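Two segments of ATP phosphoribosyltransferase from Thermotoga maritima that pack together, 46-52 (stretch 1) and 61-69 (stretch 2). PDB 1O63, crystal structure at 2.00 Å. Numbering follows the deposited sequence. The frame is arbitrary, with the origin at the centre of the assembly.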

ATOM      1  N   ARG A  46      -5.068  -0.497   8.443  1.00 22.68           N
ATOM      2  CA  ARG A  46      -4.750  -1.289   7.243  1.00 23.07           C
ATOM      3  C   ARG A  46      -4.210  -2.640   7.720  1.00 23.83           C
ATOM      4  O   ARG A  46      -3.501  -2.717   8.732  1.00 22.74           O
ATOM      5  N   PRO A  47      -4.570  -3.705   7.014  1.00 24.48           N
ATOM      6  CA  PRO A  47      -4.201  -5.060   7.376  1.00 23.44           C
ATOM      7  C   PRO A  47      -2.767  -5.265   7.731  1.00 23.84           C
ATOM      8  O   PRO A  47      -2.436  -5.895   8.778  1.00 22.97           O
ATOM      9  N   PHE A  48      -1.829  -4.702   6.963  1.00 22.50           N
ATOM     10  CA  PHE A  48      -0.411  -4.850   7.264  1.00 22.73           C
ATOM     11  C   PHE A  48       0.008  -4.092   8.507  1.00 21.94           C
ATOM     12  O   PHE A  48       1.043  -4.427   9.109  1.00 23.82           O
ATOM     13  N   ASP A  49      -0.811  -3.181   8.997  1.00 20.17           N
ATOM     14  CA  ASP A  49      -0.476  -2.435  10.214  1.00 20.66           C
ATOM     15  C   ASP A  49      -0.976  -3.126  11.471  1.00 20.48           C
ATOM     16  O   ASP A  49      -0.661  -2.677  12.565  1.00 19.99           O
ATOM     17  N   VAL A  50      -1.770  -4.202  11.339  1.00 20.30           N
ATOM     18  CA  VAL A  50      -2.270  -4.860  12.572  1.00 20.01           C
ATOM     19  C   VAL A  50      -1.142  -5.312  13.450  1.00 21.86           C
ATOM     20  O   VAL A  50      -1.086  -4.980  14.663  1.00 22.99           O
ATOM     21  N   PRO A  51      -0.129  -6.012  12.920  1.00 21.49           N
ATOM     22  CA  PRO A  51       0.943  -6.520  13.745  1.00 22.50           C
ATOM     23  C   PRO A  51       1.786  -5.389  14.320  1.00 23.15           C
ATOM     24  O   PRO A  51       2.282  -5.519  15.451  1.00 21.28           O
ATOM     25  N   THR A  52       1.898  -4.284  13.588  1.00 20.85           N
ATOM     26  CA  THR A  52       2.612  -3.102  14.092  1.00 22.34           C
ATOM     27  C   THR A  52       1.945  -2.544  15.332  1.00 21.21           C
ATOM     28  O   THR A  52       2.605  -2.220  16.341  1.00 22.92           O
ATOM     29  N   ILE A  61      -5.369  -7.339  21.145  1.00 19.95           N
ATOM     30  CA  ILE A  61      -5.704  -8.432  20.219  1.00 18.84           C
ATOM     31  C   ILE A  61      -5.876  -7.854  18.809  1.00 20.70           C
ATOM     32  O   ILE A  61      -6.380  -6.741  18.678  1.00 18.71           O
ATOM     33  N   GLY A  62      -5.504  -8.624  17.785  1.00 19.73           N
ATOM     34  CA  GLY A  62      -5.712  -8.169  16.415  1.00 20.22           C
ATOM     35  C   GLY A  62      -6.053  -9.345  15.500  1.00 21.96           C
ATOM     36  O   GLY A  62      -6.193 -10.494  15.941  1.00 19.87           O
ATOM     37  N   PHE A  63      -6.434  -8.996  14.270  1.00 20.74           N
ATOM     38  CA  PHE A  63      -6.811  -9.927  13.233  1.00 22.19           C
ATOM     39  C   PHE A  63      -6.158  -9.498  11.895  1.00 23.11           C
ATOM     40  O   PHE A  63      -6.086  -8.306  11.623  1.00 21.68           O
ATOM     41  N   CYS A  64      -5.656 -10.478  11.161  1.00 22.48           N
ATOM     42  CA  CYS A  64      -5.076 -10.208   9.853  1.00 23.24           C
ATOM     43  C   CYS A  64      -5.036 -11.482   9.012  1.00 21.90           C
ATOM     44  O   CYS A  64      -5.223 -12.585   9.525  1.00 21.37           O
ATOM     45  N   GLY A  65      -4.892 -11.351   7.702  1.00 20.06           N
ATOM     46  CA  GLY A  65      -4.890 -12.555   6.856  1.00 20.38           C
ATOM     47  C   GLY A  65      -3.547 -13.260   6.872  1.00 21.31           C
ATOM     48  O   GLY A  65      -2.513 -12.767   7.306  1.00 17.90           O
ATOM     49  N   THR A  66      -3.535 -14.452   6.232  1.00 21.72           N
ATOM     50  CA  THR A  66      -2.307 -15.229   6.149  1.00 23.66           C
ATOM     51  C   THR A  66      -1.226 -14.498   5.364  1.00 23.30           C
ATOM     52  O   THR A  66      -0.033 -14.637   5.665  1.00 24.26           O
ATOM     53  N   ASP A  67      -1.595 -13.724   4.374  1.00 24.19           N
ATOM     54  CA  ASP A  67      -0.658 -12.946   3.568  1.00 24.43           C
ATOM     55  C   ASP A  67       0.146 -12.017   4.469  1.00 23.75           C
ATOM     56  O   ASP A  67       1.381 -12.010   4.389  1.00 24.70           O
ATOM     57  N   VAL A  68      -0.521 -11.247   5.321  1.00 21.31           N
ATOM     58  CA  VAL A  68       0.165 -10.340   6.249  1.00 20.00           C
ATOM     59  C   VAL A  68       1.122 -11.120   7.131  1.00 22.71           C
ATOM     60  O   VAL A  68       2.285 -10.777   7.296  1.00 21.12           O
ATOM     61  N   LEU A  69       0.609 -12.191   7.764  1.00 26.30           N
ATOM     62  CA  LEU A  69       1.379 -12.992   8.688  1.00 28.08           C
ATOM     63  C   LEU A  69       2.640 -13.575   8.091  1.00 28.94           C
ATOM     64  O   LEU A  69       3.689 -13.620   8.759  1.00 27.13           O
TER

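Val 68, Val 50 and Phe 48 cover most of the surface where these two stretches meet. The contact buries 343 Å², both sides summed. It is apolar in character, and no hydrogen bond crosses it.

Val 68 lies in the helix that begins at Thr 66, and it has the largest covered area of any residue here. Its CA-to-CB bond points sideways to stretch 1. The chi1 rotamer is t, and both methyls find partners. Val 68 CG2 sits over one face of the Phe 48 ring, 3.9 Å from the ring centroid and 20° off the normal. This is a CH-pi contact. The closest ring atom is Phe 48 CD1, 3.7 Å from Val 68 CG2. The same methyl also meets Pro 47, with Val 68 CG2 4.0 Å from Pro 47 CB. The other methyl packs against the second proline: Val 68 CG1 is 3.8 Å from Pro 51 CG. Val 68 CG1 also lies 3.7 Å from Pro 47 O. Pro 47 O accepts a backbone hydrogen bond within its own stretch, from Val 50 N at 3.1 Å.

Phe 48 starts out sideways, but the end of its side chain comes nearer to stretch 2. Its chi1 of -96° falls between wells, and its chi2 is 87°. The ring extends past Val 68 to Asp 67, where Phe 48 CZ is 4.2 Å from Asp 67 O. That approach is oblique to the ring. Asp 67 has chi1 p, and its OD1 comes to 4.5 Å from Phe 48 CE1.

Val 50 points toward the strand of stretch 2, with chi1 t. It packs against three successive strand residues. Val 50 CG1 is 4.0 Å from Gly 62 CA. This closeness depends on glycine: a CB at Gly 62 would lie 2.8 Å from Val 50 CG1, a clash. Val 50 CG2 comes to 3.3 Å from Phe 63 O. This carbonyl oxygen is buried by the contact and has no polar partner anywhere in the model. The Phe 63 side chain itself points away. Cys 64 points back toward stretch 1 with chi1 p, and its CB is 4.3 Å from Val 50 CB. The same Cys 64 CB is 4.1 Å from Pro 47 O.

Asp 49 and Ile 61 point away and make no contact across the stretches. Both carboxylate oxygens of Asp 49 are hydrogen-bonded elsewhere in the structure.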

ATOM      1  CB  ARG A  46      -3.757  -0.602   6.361  1.00 25.05           C
ATOM      2  CG  ARG A  46      -4.049   0.773   5.832  1.00 30.22           C
ATOM      3  CD  ARG A  46      -5.358   0.891   5.101  1.00 38.58           C
ATOM      4  NE  ARG A  46      -5.666  -0.222   4.215  1.00 43.55           N
ATOM      5  CZ  ARG A  46      -6.872  -0.385   3.663  1.00 47.89           C
ATOM      6  NH1 ARG A  46      -7.113  -1.410   2.858  1.00 49.89           N
ATOM      7  NH2 ARG A  46      -7.831   0.505   3.914  1.00 49.43           N
ATOM      8  CB  PRO A  47      -4.560  -5.861   6.094  1.00 25.82           C
ATOM      9  CG  PRO A  47      -5.744  -5.111   5.548  1.00 23.62           C
ATOM     10  CD  PRO A  47      -5.417  -3.658   5.799  1.00 23.94           C
ATOM     11  CB  PHE A  48       0.462  -4.407   6.062  1.00 25.97           C
ATOM     12  CG  PHE A  48       0.843  -5.621   5.233  1.00 32.33           C
ATOM     13  CD1 PHE A  48      -0.004  -6.077   4.237  1.00 34.20           C
ATOM     14  CD2 PHE A  48       2.005  -6.318   5.487  1.00 32.89           C
ATOM     15  CE1 PHE A  48       0.317  -7.193   3.485  1.00 34.85           C
ATOM     16  CE2 PHE A  48       2.327  -7.433   4.743  1.00 38.12           C
ATOM     17  CZ  PHE A  48       1.484  -7.877   3.727  1.00 34.78           C
ATOM     18  CB  ASP A  49      -1.072  -1.023  10.136  1.00 19.32           C
ATOM     19  CG  ASP A  49      -0.426  -0.188   9.040  1.00 20.82           C
ATOM     20  OD1 ASP A  49      -1.071   0.742   8.534  1.00 22.89           O
ATOM     21  OD2 ASP A  49       0.723  -0.467   8.662  1.00 21.16           O
ATOM     22  CB  VAL A  50      -3.252  -5.979  12.235  1.00 20.35           C
ATOM     23  CG1 VAL A  50      -3.443  -6.975  13.379  1.00 16.54           C
ATOM     24  CG2 VAL A  50      -4.595  -5.385  11.793  1.00 17.55           C
ATOM     25  CB  PRO A  51       1.751  -7.443  12.851  1.00 24.62           C
ATOM     26  CG  PRO A  51       1.211  -7.298  11.482  1.00 24.85           C
ATOM     27  CD  PRO A  51      -0.124  -6.618  11.572  1.00 23.24           C
ATOM     28  CB  THR A  52       2.632  -2.027  12.988  1.00 23.39           C
ATOM     29  OG1 THR A  52       3.291  -2.578  11.821  1.00 26.03           O
ATOM     30  CG2 THR A  52       3.336  -0.770  13.436  1.00 25.74           C
ATOM     31  CB  ILE A  61      -6.976  -9.153  20.654  1.00 21.75           C
ATOM     32  CG1 ILE A  61      -6.764  -9.821  22.043  1.00 21.74           C
ATOM     33  CG2 ILE A  61      -7.389 -10.265  19.669  1.00 21.13           C
ATOM     34  CD1 ILE A  61      -8.086 -10.061  22.760  1.00 23.31           C
ATOM     35  CB  PHE A  63      -8.327  -9.989  13.020  1.00 19.59           C
ATOM     36  CG  PHE A  63      -9.104 -10.218  14.286  1.00 22.18           C
ATOM     37  CD1 PHE A  63      -9.413  -9.154  15.122  1.00 22.51           C
ATOM     38  CD2 PHE A  63      -9.479 -11.493  14.670  1.00 23.97           C
ATOM     39  CE1 PHE A  63     -10.091  -9.323  16.301  1.00 24.56           C
ATOM     40  CE2 PHE A  63     -10.142 -11.692  15.875  1.00 26.45           C
ATOM     41  CZ  PHE A  63     -10.459 -10.617  16.676  1.00 27.21           C
ATOM     42  CB  CYS A  64      -3.697  -9.565   9.970  1.00 24.57           C
ATOM     43  SG  CYS A  64      -2.519 -10.535  10.942  1.00 29.41           S
ATOM     44  CB  THR A  66      -2.569 -16.612   5.501  1.00 26.36           C
ATOM     45  OG1 THR A  66      -3.797 -17.145   6.033  1.00 24.25           O
ATOM     46  CG2 THR A  66      -1.435 -17.569   5.818  1.00 29.44           C
ATOM     47  CB  ASP A  67      -1.390 -12.179   2.464  1.00 21.51           C
ATOM     48  CG  ASP A  67      -2.587 -11.397   2.949  1.00 27.23           C
ATOM     49  OD1 ASP A  67      -2.797 -10.261   2.463  1.00 28.64           O
ATOM     50  OD2 ASP A  67      -3.347 -11.866   3.825  1.00 23.11           O
ATOM     51  CB  VAL A  68      -0.832  -9.560   7.115  1.00 21.85           C
ATOM     52  CG1 VAL A  68      -0.184  -8.752   8.228  1.00 20.86           C
ATOM     53  CG2 VAL A  68      -1.698  -8.631   6.245  1.00 26.30           C
ATOM     54  CB  LEU A  69       0.513 -14.127   9.273  1.00 30.64           C
ATOM     55  CG  LEU A  69       0.266 -14.077  10.780  1.00 36.11           C
ATOM     56  CD1 LEU A  69      -0.123 -12.683  11.214  1.00 32.49           C
ATOM     57  CD2 LEU A  69      -0.791 -15.082  11.220  1.00 36.09           C
TER